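Local structure of lytic chitin monooxygenase (Enterococcus faecalis, 4A02) at residues H142-V147 / I161-Q166. The protein cleaves glycosidic bonds in crystalline alpha- and beta-chitin oxidatively with a copper cofactor, yielding oxidised chitooligosaccharides. Residues are numbered along the deposited sequence; the frame is centred on the assembly and turned at random.
Sequences HVIYAV and IDVNIQ
Ile161 and Ile144 form one hydrogen-bonded pair of this antiparallel strand pairing, His142 and Val163 the next. Ile161 N gives its hydrogen to Ile144 O at 2.8 Å and Ile144 N bonds back to Ile161 O; His142 N reaches Val163 O in a nearly straight bond (169° at the hydrogen), answered by Val163 N to His142 O. Val143 and Asp162 form the non-hydrogen-bonded pair between them, and Val143 CA lies 3.3 Å from Ile161 O in a CA-H...O contact.

Along its side chain, Ile161 CB sits 3.6 Å from Ile144 O, and CG1, beside the backbone N (chi1 -57°), stays near that same oxygen. At the tip, Ile161 CD1 touches Ala146 CB at 3.9 Å and Ile144 CG2. Ile144 CD1 meets Val163 CG1 at 4.1 Å, the side chains crossing at about a right angle. Farther along, Ile165 CD1 meets His142 CD2 obliquely at 3.7 Å, while Thr96 and Asn98 hold the imidazole nitrogens.

Val143 CG2 lies 3.6 Å from Asp162 OD1, the oxygen hydrogen-bonded to Tyr141 OH; OD2 salt-bridges Arg10. On the other face, Leu76 of strand 74-82 packs on Ile144 and Ile78 on Ile161: a beta-hairpin in the immunoglobulin-like beta-sandwich core of an AA10 monooxygenase.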
loop_
_atom_site.group_PDB
_atom_site.type_symbol
_atom_site.label_atom_id
_atom_site.label_comp_id
_atom_site.label_asym_id
_atom_site.label_seq_id
_atom_site.Cartn_x
_atom_site.Cartn_y
_atom_site.Cartn_z
ATOM N N HIS A 142 9.168 -4.465 -7.132
ATOM C CA HIS A 142 8.180 -5.168 -6.358
ATOM C C HIS A 142 7.109 -4.200 -5.906
ATOM O O HIS A 142 7.297 -2.984 -5.888
ATOM C CB HIS A 142 8.825 -5.853 -5.125
ATOM C CG HIS A 142 9.535 -7.118 -5.546
ATOM N ND1 HIS A 142 8.769 -8.234 -5.842
ATOM C CD2 HIS A 142 10.837 -7.375 -5.820
ATOM C CE1 HIS A 142 9.623 -9.135 -6.230
ATOM N NE2 HIS A 142 10.865 -8.671 -6.239
ATOM N N VAL A 143 5.949 -4.782 -5.531
ATOM C CA VAL A 143 4.869 -4.039 -4.919
ATOM C C VAL A 143 4.636 -4.602 -3.539
ATOM O O VAL A 143 4.397 -5.799 -3.373
ATOM C CB VAL A 143 3.589 -4.065 -5.780
ATOM C CG1 VAL A 143 2.433 -3.356 -5.073
ATOM C CG2 VAL A 143 3.840 -3.432 -7.140
ATOM N N ILE A 144 4.690 -3.719 -2.535
ATOM C CA ILE A 144 4.234 -4.010 -1.186
ATOM C C ILE A 144 2.788 -3.572 -1.092
ATOM O O ILE A 144 2.424 -2.501 -1.547
ATOM C CB ILE A 144 5.110 -3.299 -0.140
ATOM C CG1 ILE A 144 6.568 -3.740 -0.224
ATOM C CG2 ILE A 144 4.547 -3.462 1.263
ATOM C CD1 ILE A 144 7.511 -2.860 0.538
ATOM N N TYR A 145 1.946 -4.417 -0.480
ATOM C CA TYR A 145 0.543 -4.105 -0.285
ATOM C C TYR A 145 0.292 -4.050 1.222
ATOM O O TYR A 145 0.466 -5.043 1.906
ATOM C CB TYR A 145 -0.353 -5.115 -0.937
ATOM C CG TYR A 145 -1.773 -4.704 -1.185
ATOM C CD1 TYR A 145 -2.060 -3.530 -1.855
ATOM C CD2 TYR A 145 -2.827 -5.532 -0.827
ATOM C CE1 TYR A 145 -3.390 -3.156 -2.127
ATOM C CE2 TYR A 145 -4.142 -5.195 -1.152
ATOM C CZ TYR A 145 -4.415 -4.015 -1.801
ATOM O OH TYR A 145 -5.707 -3.737 -2.127
ATOM N N ALA A 146 -0.048 -2.866 1.699
ATOM C CA ALA A 146 -0.219 -2.585 3.125
ATOM C C ALA A 146 -1.696 -2.342 3.393
ATOM O O ALA A 146 -2.344 -1.596 2.673
ATOM C CB ALA A 146 0.596 -1.368 3.488
ATOM N N VAL A 147 -2.215 -2.977 4.453
ATOM C CA VAL A 147 -3.649 -2.961 4.722
ATOM C C VAL A 147 -3.898 -2.620 6.175
ATOM O O VAL A 147 -3.536 -3.379 7.092
ATOM C CB VAL A 147 -4.267 -4.351 4.410
ATOM C CG1 VAL A 147 -5.790 -4.267 4.593
ATOM C CG2 VAL A 147 -3.915 -4.796 3.014
ATOM N N ILE A 161 2.447 0.020 -2.757
ATOM C CA ILE A 161 3.718 0.760 -2.640
ATOM C C ILE A 161 4.703 0.143 -3.605
ATOM O O ILE A 161 4.990 -1.060 -3.535
ATOM C CB ILE A 161 4.241 0.640 -1.198
ATOM C CG1 ILE A 161 3.239 1.131 -0.141
ATOM C CG2 ILE A 161 5.586 1.352 -1.052
ATOM C CD1 ILE A 161 3.232 0.307 1.079
ATOM N N ASP A 162 5.217 0.933 -4.547
ATOM C CA ASP A 162 6.181 0.475 -5.536
ATOM C C ASP A 162 7.608 0.645 -5.007
ATOM O O ASP A 162 7.977 1.756 -4.595
ATOM C CB ASP A 162 6.020 1.296 -6.815
ATOM C CG ASP A 162 4.653 1.146 -7.425
ATOM O OD1 ASP A 162 4.412 0.059 -8.039
ATOM O OD2 ASP A 162 3.825 2.073 -7.300
ATOM N N VAL A 163 8.390 -0.431 -5.051
ATOM C CA VAL A 163 9.762 -0.386 -4.586
ATOM C C VAL A 163 10.664 -1.068 -5.611
ATOM O O VAL A 163 10.236 -1.887 -6.420
ATOM C CB VAL A 163 9.928 -1.027 -3.196
ATOM C CG1 VAL A 163 9.137 -0.249 -2.171
ATOM C CG2 VAL A 163 9.544 -2.505 -3.187
ATOM N N ASN A 164 11.948 -0.713 -5.539
ATOM C CA ASN A 164 13.013 -1.359 -6.295
ATOM C C ASN A 164 13.974 -1.935 -5.282
ATOM O O ASN A 164 14.589 -1.167 -4.537
ATOM C CB ASN A 164 13.692 -0.370 -7.233
ATOM C CG ASN A 164 14.857 -1.045 -7.931
ATOM O OD1 ASN A 164 14.695 -2.074 -8.574
ATOM N ND2 ASN A 164 16.034 -0.500 -7.722
ATOM N N ILE A 165 14.070 -3.247 -5.225
ATOM C CA ILE A 165 14.818 -3.903 -4.178
ATOM C C ILE A 165 16.215 -4.214 -4.710
ATOM O O ILE A 165 16.394 -4.932 -5.686
ATOM C CB ILE A 165 14.084 -5.141 -3.656
ATOM C CG1 ILE A 165 12.659 -4.740 -3.259
ATOM C CG2 ILE A 165 14.871 -5.756 -2.504
ATOM C CD1 ILE A 165 11.820 -5.808 -2.584
ATOM N N GLN A 166 17.181 -3.621 -4.038
ATOM C CA GLN A 166 18.595 -3.745 -4.442
ATOM C C GLN A 166 19.147 -5.107 -4.115
ATOM O O GLN A 166 20.147 -5.458 -4.706
ATOM C CB GLN A 166 19.400 -2.642 -3.796
ATOM C CG GLN A 166 18.944 -1.254 -4.184
ATOM C CD GLN A 166 19.793 -0.165 -3.582
ATOM O OE1 GLN A 166 20.517 -0.452 -2.493
ATOM N NE2 GLN A 166 19.859 0.949 -4.223
ATOM O OXT GLN A 166 18.537 -5.822 -3.247
#